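Local coordinates for CELL WALL surface anchor family protein (Streptococcus pneumoniae, PDB 3ZGH), which probably serves as a pneumococcal surface adhesin, its basic domain with an MSCRAMM-type fold binding keratin 10, at residues I45-K50 with G191-S196; L58-T63 with T95-G100; N111-K116 with A142-F147. All coordinates share one frame; numbering follows the deposited sequence.

Contact 1: I45-K50 with G191-S196; sequences IYYKLK and GKVVES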
# COMPACT_ATOMS: atom_id res chain seq x y z
N ILE A 45 3.24 -6.17 11.55
CA ILE A 45 2.27 -5.45 10.74
C ILE A 45 2.57 -5.94 9.33
O ILE A 45 3.73 -6.28 9.03
CB ILE A 45 2.42 -3.92 10.91
CG1 ILE A 45 1.30 -3.17 10.16
CG2 ILE A 45 3.79 -3.42 10.44
CD1 ILE A 45 1.24 -1.69 10.57
N TYR A 46 1.54 -6.00 8.48
CA TYR A 46 1.68 -6.59 7.16
C TYR A 46 1.24 -5.63 6.07
O TYR A 46 0.48 -4.67 6.34
CB TYR A 46 0.83 -7.86 7.07
CG TYR A 46 1.13 -8.86 8.16
CD1 TYR A 46 2.11 -9.83 7.97
CD2 TYR A 46 0.47 -8.82 9.41
CE1 TYR A 46 2.42 -10.76 8.97
CE2 TYR A 46 0.78 -9.75 10.43
CZ TYR A 46 1.76 -10.73 10.18
OH TYR A 46 2.10 -11.66 11.14
N TYR A 47 1.73 -5.88 4.85
CA TYR A 47 1.11 -5.25 3.69
C TYR A 47 0.80 -6.29 2.62
O TYR A 47 1.35 -7.42 2.60
CB TYR A 47 1.96 -4.14 3.07
CG TYR A 47 3.14 -4.66 2.28
CD1 TYR A 47 3.00 -4.99 0.92
CD2 TYR A 47 4.38 -4.87 2.88
CE1 TYR A 47 4.07 -5.51 0.21
CE2 TYR A 47 5.46 -5.36 2.16
CZ TYR A 47 5.28 -5.69 0.82
OH TYR A 47 6.34 -6.19 0.11
N LYS A 48 -0.14 -5.90 1.77
CA LYS A 48 -0.45 -6.64 0.57
C LYS A 48 -0.44 -5.61 -0.57
O LYS A 48 -0.96 -4.50 -0.42
CB LYS A 48 -1.80 -7.31 0.69
CG LYS A 48 -2.24 -8.04 -0.59
CD LYS A 48 -3.66 -8.65 -0.45
CE LYS A 48 -3.66 -9.86 0.47
NZ LYS A 48 -5.01 -10.52 0.63
N LEU A 49 0.16 -5.99 -1.70
CA LEU A 49 0.10 -5.16 -2.89
C LEU A 49 -0.38 -6.07 -4.03
O LEU A 49 0.29 -7.07 -4.38
CB LEU A 49 1.47 -4.58 -3.22
CG LEU A 49 1.45 -3.68 -4.46
CD1 LEU A 49 0.84 -2.32 -4.16
CD2 LEU A 49 2.87 -3.53 -5.04
N LYS A 50 -1.56 -5.75 -4.57
CA LYS A 50 -2.08 -6.47 -5.71
C LYS A 50 -1.89 -5.59 -6.94
O LYS A 50 -2.24 -4.41 -6.90
CB LYS A 50 -3.56 -6.75 -5.47
CG LYS A 50 -4.28 -7.47 -6.64
CD LYS A 50 -5.76 -7.70 -6.26
CE LYS A 50 -6.59 -8.15 -7.46
NZ LYS A 50 -8.08 -8.05 -7.22
N GLY A 191 11.07 -4.92 2.53
CA GLY A 191 10.29 -5.67 1.56
C GLY A 191 9.84 -4.90 0.34
O GLY A 191 8.63 -4.83 0.03
N LYS A 192 10.79 -4.34 -0.40
CA LYS A 192 10.48 -3.63 -1.65
C LYS A 192 9.94 -4.57 -2.75
O LYS A 192 10.44 -5.68 -2.90
CB LYS A 192 11.73 -2.93 -2.13
CG LYS A 192 11.50 -1.98 -3.25
CD LYS A 192 12.68 -1.00 -3.38
CE LYS A 192 12.92 -0.27 -2.06
NZ LYS A 192 13.47 1.12 -2.21
N VAL A 193 8.92 -4.13 -3.49
CA VAL A 193 8.43 -4.89 -4.66
C VAL A 193 9.12 -4.33 -5.90
O VAL A 193 9.03 -3.12 -6.17
CB VAL A 193 6.91 -4.77 -4.82
CG1 VAL A 193 6.42 -5.50 -6.10
CG2 VAL A 193 6.19 -5.31 -3.53
N VAL A 194 9.82 -5.21 -6.62
CA VAL A 194 10.53 -4.84 -7.83
C VAL A 194 10.00 -5.70 -8.96
O VAL A 194 10.10 -6.93 -8.91
CB VAL A 194 12.02 -5.08 -7.67
CG1 VAL A 194 12.77 -4.78 -8.99
CG2 VAL A 194 12.58 -4.20 -6.56
N GLU A 195 9.41 -5.06 -9.96
CA GLU A 195 8.92 -5.76 -11.14
C GLU A 195 9.76 -5.34 -12.35
O GLU A 195 9.95 -4.15 -12.60
CB GLU A 195 7.45 -5.41 -11.35
CG GLU A 195 6.69 -6.29 -12.31
CD GLU A 195 5.94 -7.40 -11.61
OE1 GLU A 195 6.48 -8.54 -11.60
OE2 GLU A 195 4.84 -7.15 -11.06
N SER A 196 10.43 -6.27 -12.99
CA SER A 196 11.06 -6.02 -14.32
C SER A 196 10.11 -5.95 -15.55
O SER A 196 8.90 -6.32 -15.44
CB SER A 196 12.10 -7.09 -14.54
OG SER A 196 13.25 -6.58 -13.93
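Tyr47 reaches across from strand 43-53 with its phenol oxygen, and the OH gives a weak hydrogen bond to the carbonyl O of Gly191 at 2.7 Å. The carbonyl lies oblique to the ring. A tyrosine suits this place because its ring can be buried while the hydroxyl at its far end still meets a polar backbone atom. The same OH lies 3.7 Å from Val193 CG2, so that methyl packs beside the bond. The same methyl also meets Leu49: CG2 lies 4.1 Å from Leu49 CD2, with Val193 CG1 almost as near; both branches of the valine therefore share one leucine methyl. With CG anti to the backbone N (chi1 -179°) and chi2 at 77°, the leucine presents CD2 to the valine. The next shell sets these groups in place: the ring of Phe187 meets that of Tyr47 edge-to-face, Phe172 and Phe60 touch Leu49, and Phe170 and Tyr32 touch Val193. The two segments run in the same direction but belong to different sheets. Strand 43-53 is hydrogen-bonded between strands 28-38 and 57-65 in the large antiparallel sheet, whereas strand 193-195 is an edge strand of a small sheet, next to strand 170-172.

Contact 2: L58-T63 with T95-G100; sequences LTFTYT and TMLTLG. With ACT (acetate ion), chain D.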
# COMPACT_ATOMS: atom_id res chain seq x y z
N LEU A 58 -2.07 -0.49 -15.41
CA LEU A 58 -1.82 -1.25 -14.20
C LEU A 58 -2.76 -0.71 -13.14
O LEU A 58 -2.91 0.53 -13.01
CB LEU A 58 -0.40 -1.05 -13.71
CG LEU A 58 0.77 -1.57 -14.54
CD1 LEU A 58 2.13 -1.28 -13.85
CD2 LEU A 58 0.60 -3.09 -14.82
N THR A 59 -3.41 -1.61 -12.40
CA THR A 59 -4.19 -1.24 -11.22
C THR A 59 -3.47 -1.76 -9.99
O THR A 59 -3.16 -2.96 -9.89
CB THR A 59 -5.59 -1.84 -11.28
OG1 THR A 59 -6.22 -1.38 -12.48
CG2 THR A 59 -6.46 -1.46 -10.04
N PHE A 60 -3.19 -0.85 -9.06
CA PHE A 60 -2.51 -1.16 -7.82
C PHE A 60 -3.50 -1.08 -6.66
O PHE A 60 -4.28 -0.10 -6.56
CB PHE A 60 -1.41 -0.11 -7.56
CG PHE A 60 -0.21 -0.21 -8.47
CD1 PHE A 60 0.94 -0.83 -8.03
CD2 PHE A 60 -0.21 0.36 -9.74
CE1 PHE A 60 2.08 -0.92 -8.87
CE2 PHE A 60 0.92 0.33 -10.54
CZ PHE A 60 2.06 -0.34 -10.12
N THR A 61 -3.47 -2.07 -5.76
CA THR A 61 -4.27 -2.04 -4.53
C THR A 61 -3.33 -2.42 -3.38
O THR A 61 -2.79 -3.54 -3.32
CB THR A 61 -5.47 -3.02 -4.57
OG1 THR A 61 -6.27 -2.76 -5.73
CG2 THR A 61 -6.38 -2.85 -3.31
N TYR A 62 -3.13 -1.46 -2.48
CA TYR A 62 -2.15 -1.54 -1.42
C TYR A 62 -2.81 -1.46 -0.06
O TYR A 62 -3.48 -0.47 0.23
CB TYR A 62 -1.21 -0.35 -1.61
CG TYR A 62 -0.31 -0.01 -0.44
CD1 TYR A 62 0.52 -0.96 0.13
CD2 TYR A 62 -0.25 1.30 0.04
CE1 TYR A 62 1.36 -0.61 1.19
CE2 TYR A 62 0.58 1.64 1.06
CZ TYR A 62 1.37 0.69 1.64
OH TYR A 62 2.19 1.09 2.65
N THR A 63 -2.62 -2.46 0.78
CA THR A 63 -3.31 -2.56 2.07
C THR A 63 -2.27 -2.75 3.17
O THR A 63 -1.38 -3.58 3.02
CB THR A 63 -4.28 -3.75 2.12
OG1 THR A 63 -5.29 -3.59 1.14
CG2 THR A 63 -4.97 -3.88 3.50
N THR A 95 10.17 8.14 -1.34
CA THR A 95 9.51 7.72 -2.57
C THR A 95 8.77 6.41 -2.33
O THR A 95 9.34 5.49 -1.77
CB THR A 95 10.54 7.53 -3.67
OG1 THR A 95 11.21 8.77 -3.87
CG2 THR A 95 9.84 7.09 -4.98
N MET A 96 7.51 6.33 -2.74
CA MET A 96 6.75 5.08 -2.61
C MET A 96 6.79 4.25 -3.90
O MET A 96 6.63 3.04 -3.85
CB MET A 96 5.27 5.36 -2.35
CG MET A 96 4.96 6.23 -1.16
SD MET A 96 4.90 5.37 0.42
CE MET A 96 3.74 4.00 0.14
N LEU A 97 6.92 4.91 -5.04
CA LEU A 97 6.66 4.25 -6.33
C LEU A 97 7.57 4.83 -7.40
O LEU A 97 7.68 6.04 -7.56
CB LEU A 97 5.19 4.43 -6.70
CG LEU A 97 4.76 3.82 -8.05
CD1 LEU A 97 4.66 2.31 -7.94
CD2 LEU A 97 3.43 4.43 -8.44
N THR A 98 8.27 3.97 -8.13
CA THR A 98 9.02 4.43 -9.30
C THR A 98 8.44 3.65 -10.46
O THR A 98 7.95 2.52 -10.28
CB THR A 98 10.53 4.17 -9.19
OG1 THR A 98 10.75 2.76 -9.08
CG2 THR A 98 11.11 4.86 -7.97
N LEU A 99 8.43 4.26 -11.65
CA LEU A 99 7.69 3.71 -12.79
C LEU A 99 8.60 3.63 -14.01
O LEU A 99 9.40 4.53 -14.26
CB LEU A 99 6.50 4.61 -13.11
CG LEU A 99 5.41 4.67 -12.04
CD1 LEU A 99 4.31 5.59 -12.50
CD2 LEU A 99 4.86 3.27 -11.73
N GLY A 100 8.49 2.54 -14.75
CA GLY A 100 9.25 2.40 -15.97
C GLY A 100 8.86 3.41 -17.04
O GLY A 100 7.89 4.16 -16.90
C ACT D . 11.78 0.65 -12.47
O ACT D . 12.24 0.92 -13.61
OXT ACT D . 11.16 1.58 -11.90
CH3 ACT D . 11.97 -0.71 -11.84
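Phe60 lies opposite Leu97, and Tyr62 opposite Met96 just before strand 97-99, across two segments that run in opposite directions in separate sheets; the CA atoms of Phe60 and Leu97 are 10.8 Å apart, a spacing bridged by side chains alone. Met96 and Leu97 both face Tyr136 in a classic beta bulge, which lets two successive residues point toward strand 57-65. Leu97 brings CD1 to within 4.2 Å of Phe60 CE1, oblique to the ring. The methionine crosses the tyrosine at about a right angle and touches it with its last carbon, CE lying 4.0 Å from Tyr62 CE2. Bends at chi2 (-84°) and chi3 (-52°) fold the flexible thioether over to reach it, a shape open to methionine's unbranched chain. Tyr62 buries its ring here while its OH is hydrogen-bonded to Asn88 O and Tyr175 N. On the other side of the small sheet, Thr98 OG1 lies 3.1 Å from OXT of an acetate ion, probably from the crystallisation liquor, and also contacts Thr171 OG1. Trp159 stacks on Phe60, while Phe170 meets Phe60, and Phe172 meets Tyr62, edge-to-face. Such an aromatic and aliphatic filling between two antiparallel sheets is characteristic of a beta-sandwich core.

Contact 3: N111-K116 with A142-F147; sequences NYITDK and AQMNGF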
# COMPACT_ATOMS: atom_id res chain seq x y z
N ASN A 111 -8.42 6.25 -1.07
CA ASN A 111 -8.08 5.71 0.26
C ASN A 111 -9.35 5.23 0.94
O ASN A 111 -10.39 5.92 0.87
CB ASN A 111 -7.47 6.80 1.13
CG ASN A 111 -6.16 7.30 0.60
OD1 ASN A 111 -5.20 6.55 0.54
ND2 ASN A 111 -6.10 8.57 0.24
N TYR A 112 -9.28 4.10 1.61
CA TYR A 112 -10.45 3.55 2.26
C TYR A 112 -10.07 2.52 3.30
O TYR A 112 -8.93 2.06 3.31
CB TYR A 112 -11.46 2.96 1.24
CG TYR A 112 -10.93 2.06 0.17
CD1 TYR A 112 -11.14 0.68 0.23
CD2 TYR A 112 -10.25 2.58 -0.94
CE1 TYR A 112 -10.65 -0.19 -0.80
CE2 TYR A 112 -9.76 1.71 -1.96
CZ TYR A 112 -9.97 0.33 -1.87
OH TYR A 112 -9.52 -0.53 -2.85
N ILE A 113 -10.99 2.23 4.22
CA ILE A 113 -10.81 1.18 5.19
C ILE A 113 -11.47 -0.06 4.61
O ILE A 113 -12.60 0.01 4.08
CB ILE A 113 -11.46 1.54 6.53
CG1 ILE A 113 -10.80 2.81 7.11
CG2 ILE A 113 -11.36 0.37 7.52
CD1 ILE A 113 -9.35 2.59 7.52
N THR A 114 -10.77 -1.20 4.69
CA THR A 114 -11.33 -2.47 4.26
C THR A 114 -11.46 -3.42 5.42
O THR A 114 -10.68 -3.35 6.38
CB THR A 114 -10.45 -3.17 3.19
OG1 THR A 114 -9.09 -3.15 3.63
CG2 THR A 114 -10.57 -2.45 1.84
N ASP A 115 -12.43 -4.31 5.32
CA ASP A 115 -12.59 -5.31 6.36
C ASP A 115 -11.64 -6.48 6.11
O ASP A 115 -10.84 -6.46 5.18
CB ASP A 115 -14.06 -5.76 6.51
CG ASP A 115 -14.58 -6.58 5.32
OD1 ASP A 115 -13.79 -7.18 4.55
OD2 ASP A 115 -15.82 -6.65 5.18
N LYS A 116 -11.73 -7.49 6.96
CA LYS A 116 -10.83 -8.64 6.90
C LYS A 116 -10.85 -9.37 5.54
O LYS A 116 -9.86 -9.96 5.13
CB LYS A 116 -11.23 -9.61 8.03
CG LYS A 116 -10.16 -10.58 8.43
CD LYS A 116 -10.50 -11.20 9.78
CE LYS A 116 -10.53 -12.71 9.72
NZ LYS A 116 -10.53 -13.31 11.09
N ALA A 142 -4.15 9.06 4.27
CA ALA A 142 -5.21 8.62 5.17
C ALA A 142 -4.61 7.88 6.36
O ALA A 142 -3.42 7.50 6.34
CB ALA A 142 -6.18 7.70 4.41
N GLN A 143 -5.42 7.61 7.38
CA GLN A 143 -4.92 6.86 8.53
C GLN A 143 -5.94 5.86 9.06
O GLN A 143 -7.13 5.99 8.82
CB GLN A 143 -4.49 7.84 9.65
CG GLN A 143 -5.58 8.75 10.17
CD GLN A 143 -5.01 9.83 11.12
OE1 GLN A 143 -4.83 9.58 12.31
NE2 GLN A 143 -4.71 11.00 10.58
N MET A 144 -5.46 4.86 9.80
CA MET A 144 -6.36 3.91 10.43
C MET A 144 -6.19 3.94 11.93
O MET A 144 -5.08 3.71 12.46
CB MET A 144 -6.09 2.50 9.92
CG MET A 144 -6.91 1.45 10.68
SD MET A 144 -7.00 -0.14 9.86
CE MET A 144 -5.30 -0.71 9.97
N ASN A 145 -7.28 4.23 12.63
CA ASN A 145 -7.28 4.24 14.09
C ASN A 145 -7.23 2.80 14.65
O ASN A 145 -7.67 1.85 14.00
CB ASN A 145 -8.53 4.93 14.64
CG ASN A 145 -8.53 6.45 14.39
OD1 ASN A 145 -7.54 7.06 13.97
ND2 ASN A 145 -9.66 7.07 14.68
N GLY A 146 -6.76 2.68 15.88
CA GLY A 146 -6.71 1.42 16.62
C GLY A 146 -8.06 0.72 16.70
O GLY A 146 -8.10 -0.49 16.56
N PHE A 147 -9.18 1.43 16.93
CA PHE A 147 -10.45 0.69 17.04
C PHE A 147 -10.81 -0.04 15.73
O PHE A 147 -11.50 -1.07 15.77
CB PHE A 147 -11.63 1.56 17.54
CG PHE A 147 -11.90 2.74 16.70
CD1 PHE A 147 -12.63 2.62 15.52
CD2 PHE A 147 -11.42 3.98 17.06
CE1 PHE A 147 -12.86 3.72 14.71
CE2 PHE A 147 -11.65 5.09 16.28
CZ PHE A 147 -12.37 4.97 15.09
O HOH W 1 -2.99 7.02 2.02
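Asn111 meets Ala142 where the large antiparallel sheet of this MSCRAMM domain is approached by strand 143-145, an outer strand of a small three-stranded sheet. The touching parts run only 13° from parallel, yet each strand pairs within its own sheet. Asn111 begins the contact with its CB, 3.6 Å from Ala142 CB. Its CG follows at 3.8 Å from the same methyl, for with chi1 -64° the amide lies beside the backbone N and its base is kept against the alanine. With only a methyl for a side chain, alanine can sit this close to the asparagine's CB and CG. At the tip, OD1 too lies near that methyl, at 4.2 Å, and accepts hydrogen bonds from Ser157 OG and from a water, while ND2 gives its protons to Asn125 O and Ser127 OG. Bonds on both ends of the amide should fix its rotation, and they satisfy a buried asparagine's polar atoms. Two residues on, Ile113 supplies the apolar half: its CD1 reaches over to Met144 CB at 4.0 Å and lies nearly as close to CG, two long apolar chains crossing obliquely to bridge a wider backbone gap. Leu155 and Tyr124 flank both Ile113 and Ala142, extending the apolar surface. The water links the segments at the polar end: it donates to Asn111 OD1 at 2.7 Å and accepts from Ala142 N at 3.3 Å.

All three contacts pair a strand of the large antiparallel sheet with a segment outside it. Contacts 1 and 2 are neighbours, their centres 9 Å apart, because strands 43-53 and 57-65 lie side by side; Lys50 N to Thr61 O, at 2.8 Å, is a probable hydrogen bond between them. Their partner strands, 193-195 and 97-99, form the two edges of one small sheet around strand 170-172. Contact 3, centred about 19 Å from both others, joins a different small sheet to the large one, though Thr61 CG2 of contact 2 packs 3.9 Å from Tyr112 OH. Contact 1 spans nearly the whole domain along the chain and encloses contacts 2 and 3 in turn, drawing sequence-distant parts into one compact unit.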